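Local coordinates for MaoC domain protein dehydratase (Chloroflexus aurantiacus, PDB 4E3E), which catalyses the reversible dehydration of beta-methylmalyl-CoA to mesaconyl-CoA in the glyoxylate assimilation cycle, at residues 74-79 and 142-147; 217-222 and 231-236; 223-228 and 247-252. All blocks are in the same frame, centred on the assembly; numbering follows the deposited sequence.

Interaction 1 of 3, residues 74-79 and 142-147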
loop_
_atom_site.group_PDB
_atom_site.type_symbol
_atom_site.label_atom_id
_atom_site.label_comp_id
_atom_site.label_asym_id
_atom_site.label_seq_id
_atom_site.Cartn_x
_atom_site.Cartn_y
_atom_site.Cartn_z
ATOM N N GLY A 74 2.298 -4.769 17.888
ATOM C CA GLY A 74 3.330 -3.835 17.427
ATOM C C GLY A 74 3.695 -2.745 18.429
ATOM O O GLY A 74 4.868 -2.441 18.604
ATOM N N LYS A 75 2.692 -2.153 19.082
ATOM C CA LYS A 75 2.930 -1.138 20.113
ATOM C C LYS A 75 3.826 -1.620 21.253
ATOM O O LYS A 75 4.535 -0.811 21.867
ATOM C CB LYS A 75 1.618 -0.665 20.751
ATOM C CG LYS A 75 0.540 -0.261 19.785
ATOM C CD LYS A 75 0.957 0.961 19.035
ATOM C CE LYS A 75 0.880 0.747 17.535
ATOM N NZ LYS A 75 1.548 1.984 17.078
ATOM N N THR A 76 3.772 -2.918 21.545
ATOM C CA THR A 76 4.495 -3.480 22.692
ATOM C C THR A 76 5.940 -3.774 22.323
ATOM O O THR A 76 6.804 -3.895 23.206
ATOM C CB THR A 76 3.864 -4.798 23.224
ATOM O OG1 THR A 76 4.197 -5.910 22.361
ATOM C CG2 THR A 76 2.371 -4.667 23.376
ATOM N N VAL A 77 6.202 -3.881 21.023
ATOM C CA VAL A 77 7.542 -4.305 20.554
ATOM C C VAL A 77 8.726 -3.444 21.073
ATOM O O VAL A 77 9.724 -4.007 21.571
ATOM C CB VAL A 77 7.576 -4.502 19.025
ATOM C CG1 VAL A 77 9.009 -4.731 18.522
ATOM C CG2 VAL A 77 6.683 -5.682 18.638
ATOM N N PRO A 78 8.630 -2.095 20.977
ATOM C CA PRO A 78 9.753 -1.269 21.466
ATOM C C PRO A 78 10.169 -1.585 22.916
ATOM O O PRO A 78 11.364 -1.624 23.209
ATOM C CB PRO A 78 9.201 0.166 21.363
ATOM C CG PRO A 78 8.172 0.090 20.280
ATOM C CD PRO A 78 7.506 -1.245 20.516
ATOM N N ASP A 79 9.194 -1.850 23.786
ATOM C CA ASP A 79 9.446 -2.044 25.223
ATOM C C ASP A 79 9.605 -3.494 25.671
ATOM O O ASP A 79 10.212 -3.757 26.710
ATOM C CB ASP A 79 8.325 -1.400 26.034
ATOM C CG ASP A 79 8.135 0.060 25.690
ATOM O OD1 ASP A 79 9.128 0.806 25.720
ATOM O OD2 ASP A 79 7.005 0.465 25.377
ATOM N N TYR A 142 -4.169 -10.390 25.903
ATOM C CA TYR A 142 -3.518 -11.689 25.717
ATOM C C TYR A 142 -2.265 -11.753 26.583
ATOM O O TYR A 142 -1.801 -10.731 27.115
ATOM C CB TYR A 142 -3.168 -11.947 24.238
ATOM C CG TYR A 142 -2.196 -10.937 23.668
ATOM C CD1 TYR A 142 -0.826 -11.055 23.896
ATOM C CD2 TYR A 142 -2.650 -9.851 22.913
ATOM C CE1 TYR A 142 0.073 -10.115 23.397
ATOM C CE2 TYR A 142 -1.764 -8.908 22.408
ATOM C CZ TYR A 142 -0.401 -9.046 22.656
ATOM O OH TYR A 142 0.496 -8.121 22.170
ATOM N N ILE A 143 -1.730 -12.959 26.719
ATOM C CA ILE A 143 -0.459 -13.173 27.371
ATOM C C ILE A 143 0.497 -13.655 26.300
ATOM O O ILE A 143 0.127 -14.452 25.440
ATOM C CB ILE A 143 -0.580 -14.231 28.490
ATOM C CG1 ILE A 143 -1.417 -13.681 29.654
ATOM C CG2 ILE A 143 0.791 -14.700 28.967
ATOM C CD1 ILE A 143 -1.987 -14.770 30.532
ATOM N N ARG A 144 1.721 -13.151 26.318
ATOM C CA ARG A 144 2.748 -13.728 25.479
ATOM C C ARG A 144 4.016 -13.810 26.297
ATOM O O ARG A 144 4.165 -13.100 27.305
ATOM C CB ARG A 144 2.936 -12.938 24.161
ATOM C CG ARG A 144 3.783 -11.667 24.220
ATOM C CD ARG A 144 3.988 -11.135 22.810
ATOM N NE ARG A 144 4.551 -9.784 22.726
ATOM C CZ ARG A 144 5.737 -9.493 22.187
ATOM N NH1 ARG A 144 6.529 -10.458 21.693
ATOM N NH2 ARG A 144 6.136 -8.223 22.132
ATOM N N TRP A 145 4.915 -14.695 25.888
ATOM C CA TRP A 145 6.212 -14.774 26.533
ATOM C C TRP A 145 7.294 -14.827 25.512
ATOM O O TRP A 145 7.113 -15.394 24.435
ATOM C CB TRP A 145 6.291 -15.883 27.594
ATOM C CG TRP A 145 5.953 -17.287 27.142
ATOM C CD1 TRP A 145 6.836 -18.340 26.941
ATOM C CD2 TRP A 145 4.619 -17.852 26.868
ATOM N NE1 TRP A 145 6.170 -19.480 26.558
ATOM C CE2 TRP A 145 4.840 -19.261 26.495
ATOM C CE3 TRP A 145 3.314 -17.353 26.890
ATOM C CZ2 TRP A 145 3.792 -20.106 26.149
ATOM C CZ3 TRP A 145 2.262 -18.216 26.542
ATOM C CH2 TRP A 145 2.499 -19.558 26.179
ATOM N N VAL A 146 8.405 -14.174 25.835
ATOM C CA VAL A 146 9.502 -13.924 24.899
ATOM C C VAL A 146 10.835 -14.248 25.561
ATOM O O VAL A 146 11.007 -14.053 26.766
ATOM C CB VAL A 146 9.538 -12.449 24.408
ATOM C CG1 VAL A 146 8.397 -12.170 23.454
ATOM C CG2 VAL A 146 9.426 -11.473 25.563
HETATM N N MSE A 147 11.776 -14.734 24.767
HETATM C CA MSE A 147 13.124 -14.970 25.253
HETATM C C MSE A 147 13.890 -13.717 24.950
HETATM O O MSE A 147 14.027 -13.341 23.783
HETATM C CB MSE A 147 13.711 -16.147 24.502
HETATM C CG MSE A 147 15.078 -16.409 25.119
HETATM SE SE MSE A 147 15.809 -17.974 24.209
HETATM C CE MSE A 147 14.941 -19.385 25.287
HETATM O O HOH W 1 2.688 -7.942 23.796
#
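With chi1 at 77°, Thr-76 OG1 sits between the backbone N and the carbonyl carbon, and because CB already points at strand 138-149 the hydroxyl comes within reach of Arg-144. Arg-144 leaves that strand with a similar first torsion and then runs extended from CG to NE. The two side chains lie alongside each other, pointing opposite ways, which brings the guanidinium edge to the threonine. Arg-144 NH2 donates to Thr-76 OG1 over 3.0 Å, with an N-H...O angle of 155°. The oxygen lies slightly out of the guanidinium plane.

A water joins three side chains here. It donates to Thr-76 OG1 at 2.9 Å and accepts from Arg-144 NE at 2.8 Å, sitting in the guanidinium plane. It also bonds Tyr-142 OH at 2.7 Å. The tyrosine touches the threonine more loosely, with Tyr-142 OH 4.1 Å from Thr-76 CG2. Val-77 CG2 adds a long contact of 4.4 Å to Arg-144 NH2.

The backbones stay well apart. The short axes of 74-79 and 142-147 come no closer than 12.1 Å. Arg-144, Tyr-142 and the water bridge the interval to the short Thr-76. This is helix 65-80 packed on the antiparallel sheet through strand 138-149, as expected in a hot-dog fold.

Thr-76 OG1 also bonds Phe-73 O, one turn back in its own helix. Arg-144 NH1 bonds Asn-87 OD1, and NH2 has a second partner in Ser-81 OG. Bonds at NE, NH1 and NH2 fix how the guanidinium is turned. The partners named are neutral, so the buried charge is probably spread over several dipoles. Asn-87 belongs to a substrate-binding stretch inferred by similarity. Arg-144 is therefore consistent with a second-shell residue that orients Asn-87, and Thr-76 and the water probably position the arginine.

Interaction 2 of 3, residues 217-222 and 231-236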
loop_
_atom_site.group_PDB
_atom_site.type_symbol
_atom_site.label_atom_id
_atom_site.label_comp_id
_atom_site.label_asym_id
_atom_site.label_seq_id
_atom_site.Cartn_x
_atom_site.Cartn_y
_atom_site.Cartn_z
ATOM N N GLU A 217 6.737 -6.753 0.857
ATOM C CA GLU A 217 5.435 -7.130 1.384
ATOM C C GLU A 217 5.427 -7.259 2.914
ATOM O O GLU A 217 4.595 -6.632 3.581
ATOM C CB GLU A 217 4.918 -8.394 0.698
ATOM C CG GLU A 217 3.815 -9.170 1.404
ATOM C CD GLU A 217 3.870 -10.655 1.024
ATOM O OE1 GLU A 217 4.342 -10.976 -0.098
ATOM O OE2 GLU A 217 3.461 -11.512 1.844
ATOM N N HIS A 218 6.345 -8.042 3.474
ATOM C CA HIS A 218 6.349 -8.176 4.949
ATOM C C HIS A 218 6.820 -6.917 5.655
ATOM O O HIS A 218 6.258 -6.527 6.699
ATOM C CB HIS A 218 7.072 -9.434 5.394
ATOM C CG HIS A 218 8.548 -9.326 5.303
ATOM N ND1 HIS A 218 9.277 -8.690 6.234
ATOM C CD2 HIS A 218 9.449 -9.800 4.346
ATOM C CE1 HIS A 218 10.578 -8.752 5.891
ATOM N NE2 HIS A 218 10.673 -9.410 4.729
HETATM N N MSE A 219 7.750 -6.190 5.039
HETATM C CA MSE A 219 8.223 -4.901 5.620
HETATM C C MSE A 219 7.081 -3.945 5.650
HETATM O O MSE A 219 6.873 -3.235 6.656
HETATM C CB MSE A 219 9.391 -4.273 4.845
HETATM C CG MSE A 219 10.636 -5.137 5.057
HETATM SE SE MSE A 219 12.056 -4.308 3.965
HETATM C CE MSE A 219 12.418 -2.602 4.911
ATOM N N GLN A 220 6.295 -3.911 4.577
ATOM C CA GLN A 220 5.159 -2.975 4.548
ATOM C C GLN A 220 4.073 -3.274 5.603
ATOM O O GLN A 220 3.501 -2.342 6.194
ATOM C CB GLN A 220 4.565 -2.840 3.132
ATOM C CG GLN A 220 3.336 -1.897 3.052
ATOM C CD GLN A 220 3.008 -1.542 1.598
ATOM O OE1 GLN A 220 2.989 -2.418 0.740
ATOM N NE2 GLN A 220 2.771 -0.268 1.316
ATOM N N ALA A 221 3.774 -4.561 5.811
ATOM C CA ALA A 221 2.830 -4.966 6.840
ATOM C C ALA A 221 3.404 -4.592 8.204
ATOM O O ALA A 221 2.708 -3.992 9.033
ATOM C CB ALA A 221 2.516 -6.468 6.753
ATOM N N THR A 222 4.681 -4.889 8.407
ATOM C CA THR A 222 5.332 -4.626 9.709
ATOM C C THR A 222 5.338 -3.120 10.061
ATOM O O THR A 222 5.124 -2.744 11.234
ATOM C CB THR A 222 6.746 -5.247 9.740
ATOM O OG1 THR A 222 6.652 -6.620 9.314
ATOM C CG2 THR A 222 7.363 -5.197 11.156
ATOM N N VAL A 231 15.282 -7.333 13.117
ATOM C CA VAL A 231 15.465 -8.506 12.244
ATOM C C VAL A 231 14.592 -8.448 10.976
ATOM O O VAL A 231 14.908 -9.102 9.993
ATOM C CB VAL A 231 15.234 -9.865 12.980
ATOM C CG1 VAL A 231 16.304 -10.100 14.043
ATOM C CG2 VAL A 231 13.820 -9.952 13.570
ATOM N N HIS A 232 13.487 -7.699 11.015
ATOM C CA HIS A 232 12.615 -7.572 9.845
ATOM C C HIS A 232 13.136 -6.620 8.785
ATOM O O HIS A 232 12.768 -6.731 7.605
ATOM C CB HIS A 232 11.210 -7.123 10.258
ATOM C CG HIS A 232 10.618 -7.924 11.404
ATOM N ND1 HIS A 232 10.752 -9.265 11.502
ATOM C CD2 HIS A 232 9.837 -7.520 12.503
ATOM C CE1 HIS A 232 10.122 -9.700 12.619
ATOM N NE2 HIS A 232 9.545 -8.630 13.222
ATOM N N PHE A 233 13.983 -5.669 9.179
ATOM C CA PHE A 233 14.241 -4.496 8.335
ATOM C C PHE A 233 15.636 -4.353 7.761
ATOM O O PHE A 233 15.802 -3.764 6.688
ATOM C CB PHE A 233 13.899 -3.214 9.099
ATOM C CG PHE A 233 12.435 -3.073 9.414
ATOM C CD1 PHE A 233 11.534 -2.707 8.427
ATOM C CD2 PHE A 233 11.964 -3.316 10.697
ATOM C CE1 PHE A 233 10.178 -2.577 8.715
ATOM C CE2 PHE A 233 10.613 -3.189 11.000
ATOM C CZ PHE A 233 9.717 -2.819 10.004
ATOM N N ASN A 234 16.626 -4.881 8.479
ATOM C CA ASN A 234 18.012 -4.505 8.285
ATOM C C ASN A 234 18.839 -5.593 7.635
ATOM O O ASN A 234 19.376 -6.477 8.311
ATOM C CB ASN A 234 18.635 -4.092 9.627
ATOM C CG ASN A 234 19.957 -3.370 9.463
ATOM O OD1 ASN A 234 20.731 -3.670 8.552
ATOM N ND2 ASN A 234 20.228 -2.413 10.356
ATOM N N LEU A 235 18.960 -5.500 6.318
ATOM C CA LEU A 235 19.740 -6.464 5.557
ATOM C C LEU A 235 21.226 -6.312 5.853
ATOM O O LEU A 235 21.945 -7.305 5.899
ATOM C CB LEU A 235 19.470 -6.332 4.054
ATOM C CG LEU A 235 20.187 -7.329 3.123
ATOM C CD1 LEU A 235 19.862 -8.776 3.489
ATOM C CD2 LEU A 235 19.856 -7.042 1.658
ATOM N N HIS A 236 21.673 -5.069 6.046
ATOM C CA HIS A 236 23.070 -4.770 6.367
ATOM C C HIS A 236 23.513 -5.581 7.560
ATOM O O HIS A 236 24.598 -6.171 7.548
ATOM C CB HIS A 236 23.251 -3.266 6.606
ATOM C CG HIS A 236 24.660 -2.853 6.954
ATOM N ND1 HIS A 236 25.740 -3.294 6.273
ATOM C CD2 HIS A 236 25.138 -1.984 7.929
ATOM C CE1 HIS A 236 26.855 -2.751 6.798
ATOM N NE2 HIS A 236 26.483 -1.943 7.809
#
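Helix 215-224 is covered here by the loop that leads into helix 235-238, with Thr-222 and Met-219 meeting His-232 and Phe-233. The methyl of Thr-222 touches both rings. Thr-222 CG2 lies 3.5 Å from Phe-233 CZ and 3.7 Å from His-232 CD2. Its hydroxyl turns back instead: Thr-222 OG1 donates to His-218 O at 2.6 Å, from above the carbonyl plane. That carbonyl also takes the helical bond from Thr-222 N.

Selenomethionine Met-219 bends at its last torsion (chi3 69°), which brings CE to the rim of the phenyl ring, 3.6 Å from Phe-233 CD1 and in the ring plane. The loop ends in an N-cap: Asn-234 OD1 bonds Val-237 N in the first turn of helix 235-238. The loop also meets a neighbouring subunit, whose Thr-212 OG1 bonds Phe-233 O.

His-218 presents a ring edge to the loop, with CE1 3.4 Å from His-232 O and near the ring plane. Its NE2 is bonded to Glu-215. Met-219 CG covers the same carbonyl at 3.7 Å from His-232 O. This buried oxygen has no hydrogen-bond partner in the model.

Interaction 3 of 3, residues 223-228 and 247-252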
loop_
_atom_site.group_PDB
_atom_site.type_symbol
_atom_site.label_atom_id
_atom_site.label_comp_id
_atom_site.label_asym_id
_atom_site.label_seq_id
_atom_site.Cartn_x
_atom_site.Cartn_y
_atom_site.Cartn_z
ATOM N N ARG A 223 5.547 -2.261 9.049
ATOM C CA ARG A 223 5.468 -0.794 9.235
ATOM C C ARG A 223 4.050 -0.321 9.493
ATOM O O ARG A 223 3.832 0.639 10.265
ATOM C CB ARG A 223 6.073 -0.045 8.041
ATOM C CG ARG A 223 7.601 -0.043 8.042
ATOM C CD ARG A 223 8.162 0.385 6.694
ATOM N NE ARG A 223 9.557 0.769 6.813
ATOM C CZ ARG A 223 10.470 0.671 5.850
ATOM N NH1 ARG A 223 10.150 0.185 4.651
ATOM N NH2 ARG A 223 11.718 1.062 6.097
ATOM N N LEU A 224 3.080 -0.980 8.860
ATOM C CA LEU A 224 1.667 -0.639 9.089
ATOM C C LEU A 224 1.353 -0.834 10.577
ATOM O O LEU A 224 0.586 -0.063 11.176
ATOM C CB LEU A 224 0.740 -1.497 8.215
ATOM C CG LEU A 224 -0.771 -1.253 8.368
ATOM C CD1 LEU A 224 -1.151 0.131 7.847
ATOM C CD2 LEU A 224 -1.584 -2.327 7.660
ATOM N N TYR A 225 1.975 -1.863 11.162
ATOM C CA TYR A 225 1.796 -2.198 12.574
ATOM C C TYR A 225 2.662 -1.324 13.486
ATOM O O TYR A 225 2.538 -1.406 14.721
ATOM C CB TYR A 225 2.094 -3.695 12.829
ATOM C CG TYR A 225 1.371 -4.623 11.857
ATOM C CD1 TYR A 225 0.054 -4.336 11.422
ATOM C CD2 TYR A 225 1.990 -5.769 11.385
ATOM C CE1 TYR A 225 -0.599 -5.167 10.517
ATOM C CE2 TYR A 225 1.348 -6.621 10.492
ATOM C CZ TYR A 225 0.069 -6.314 10.062
ATOM O OH TYR A 225 -0.542 -7.149 9.186
ATOM N N GLN A 226 3.521 -0.488 12.882
ATOM C CA GLN A 226 4.499 0.331 13.634
ATOM C C GLN A 226 5.307 -0.589 14.591
ATOM O O GLN A 226 5.579 -0.281 15.756
ATOM C CB GLN A 226 3.794 1.519 14.305
ATOM C CG GLN A 226 3.337 2.575 13.278
ATOM C CD GLN A 226 2.300 3.507 13.865
ATOM O OE1 GLN A 226 1.343 3.048 14.471
ATOM N NE2 GLN A 226 2.503 4.827 13.718
ATOM N N ASN A 227 5.644 -1.753 14.050
ATOM C CA ASN A 227 6.429 -2.781 14.729
ATOM C C ASN A 227 7.863 -2.540 14.277
ATOM O O ASN A 227 8.141 -2.498 13.085
ATOM C CB ASN A 227 5.898 -4.176 14.326
ATOM C CG ASN A 227 6.786 -5.348 14.792
ATOM O OD1 ASN A 227 7.988 -5.214 14.989
ATOM N ND2 ASN A 227 6.167 -6.519 14.957
ATOM N N THR A 228 8.767 -2.339 15.232
ATOM C CA THR A 228 10.117 -1.881 14.907
ATOM C C THR A 228 11.210 -2.930 15.008
ATOM O O THR A 228 12.371 -2.549 14.911
ATOM C CB THR A 228 10.580 -0.763 15.851
ATOM O OG1 THR A 228 10.589 -1.269 17.197
ATOM C CG2 THR A 228 9.639 0.454 15.777
ATOM N N ILE A 247 14.128 -11.629 8.666
ATOM C CA ILE A 247 13.170 -12.611 9.143
ATOM C C ILE A 247 11.790 -11.994 9.081
ATOM O O ILE A 247 11.591 -10.837 9.490
ATOM C CB ILE A 247 13.483 -13.075 10.588
ATOM C CG1 ILE A 247 14.891 -13.694 10.629
ATOM C CG2 ILE A 247 12.469 -14.116 11.042
ATOM C CD1 ILE A 247 15.448 -13.881 12.027
ATOM N N VAL A 248 10.846 -12.756 8.534
ATOM C CA VAL A 248 9.468 -12.292 8.412
ATOM C C VAL A 248 8.796 -12.308 9.776
ATOM O O VAL A 248 8.869 -13.302 10.506
ATOM C CB VAL A 248 8.655 -13.145 7.399
ATOM C CG1 VAL A 248 7.172 -12.732 7.391
ATOM C CG2 VAL A 248 9.256 -13.026 6.009
ATOM N N TYR A 249 8.153 -11.196 10.115
ATOM C CA TYR A 249 7.321 -11.114 11.289
ATOM C C TYR A 249 6.395 -12.334 11.363
ATOM O O TYR A 249 5.593 -12.592 10.440
ATOM C CB TYR A 249 6.476 -9.817 11.207
ATOM C CG TYR A 249 5.377 -9.687 12.226
ATOM C CD1 TYR A 249 5.597 -9.990 13.583
ATOM C CD2 TYR A 249 4.098 -9.201 11.854
ATOM C CE1 TYR A 249 4.568 -9.851 14.526
ATOM C CE2 TYR A 249 3.092 -9.067 12.790
ATOM C CZ TYR A 249 3.325 -9.399 14.121
ATOM O OH TYR A 249 2.297 -9.259 15.054
ATOM N N GLY A 250 6.491 -13.073 12.468
ATOM C CA GLY A 250 5.643 -14.251 12.689
ATOM C C GLY A 250 4.150 -13.990 12.484
ATOM O O GLY A 250 3.432 -14.829 11.930
ATOM N N GLY A 251 3.673 -12.827 12.915
ATOM C CA GLY A 251 2.262 -12.478 12.747
ATOM C C GLY A 251 1.848 -12.308 11.285
ATOM O O GLY A 251 0.672 -12.460 10.950
ATOM N N HIS A 252 2.806 -11.985 10.414
ATOM C CA HIS A 252 2.552 -11.954 8.965
ATOM C C HIS A 252 2.147 -13.334 8.499
ATOM O O HIS A 252 1.226 -13.481 7.688
ATOM C CB HIS A 252 3.790 -11.460 8.218
ATOM C CG HIS A 252 3.559 -11.150 6.741
ATOM N ND1 HIS A 252 2.891 -10.063 6.329
ATOM C CD2 HIS A 252 4.023 -11.794 5.579
ATOM C CE1 HIS A 252 2.859 -10.028 4.979
ATOM N NE2 HIS A 252 3.578 -11.082 4.519
#
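The chain turns out of helix 215-224 through a Schellman motif at Gln-226 (positive phi), which leaves Tyr-225 and Asn-227 both directed at Tyr-249, with the CA atoms of Asn-227 and Tyr-249 9.1 Å apart.

The rings of Tyr-225 and Tyr-249 touch at their rims, without stacking. Their centroids are 5.9 Å apart and the planes are inclined at 62°. The nearest atoms are Tyr-225 CD2 and Tyr-249 CE2, at 3.8 Å.

Asn-227 approaches the same ring from over a face. Its CG is anti to the backbone N (chi1 171°), which carries the amide out to the tyrosine. Asn-227 ND2 lies 3.7 Å from Tyr-249 CE1, offset toward the rim, and the amide plane stands at 70° to the ring. Asn-227 OD1 bonds Ala-229 N in an Asx turn. That bond holds the amide in this rotation, with its nitrogen toward the ring.

On the opposite face lies the chain's own backbone. Gly-251 N sits 3.3 Å above the centre of the Tyr-249 ring. Gly-251 has no side chain, so the ring can lie close on the first turn of the helix. Tyr-249 is the N-cap position of helix 250-265, and the contact thus joins the end of one helix to the start of another in this hot-dog protein. The ring is sandwiched between that helix start and the asparagine amide.

Both phenol oxygens have partners outside the two segments: Tyr-249 OH bonds His-70 ND1, and Tyr-225 OH bonds Tyr-40 OH. The ring of His-70, on helix 65-80, also meets both tyrosine rings. The side chain of Tyr-249 is about 8 Å from that of Asn-87, a residue of the substrate site inferred by similarity.

Interaction 1 closes along the chain before the other two open. Interactions 2 and 3 alternate in sequence and share helix 215-224. Their centres are 7 Å apart, and His-232 ND1 to Ile-247 O and Glu-217 OE2 to His-252 NE2 tie them. Interaction 1 lies 12 Å from interaction 3 by centres and touches it through Lys-75 NZ and Gln-226 OE1. It is 18 Å from interaction 2, without touching. Interaction 1 abuts Asn-87 of the substrate site inferred by similarity, and His-70 on the same helix 65-80 reaches Tyr-249 of interaction 3. Interactions 2 and 3 lie where a second subunit packs, so this region links the inferred site to the subunit interface.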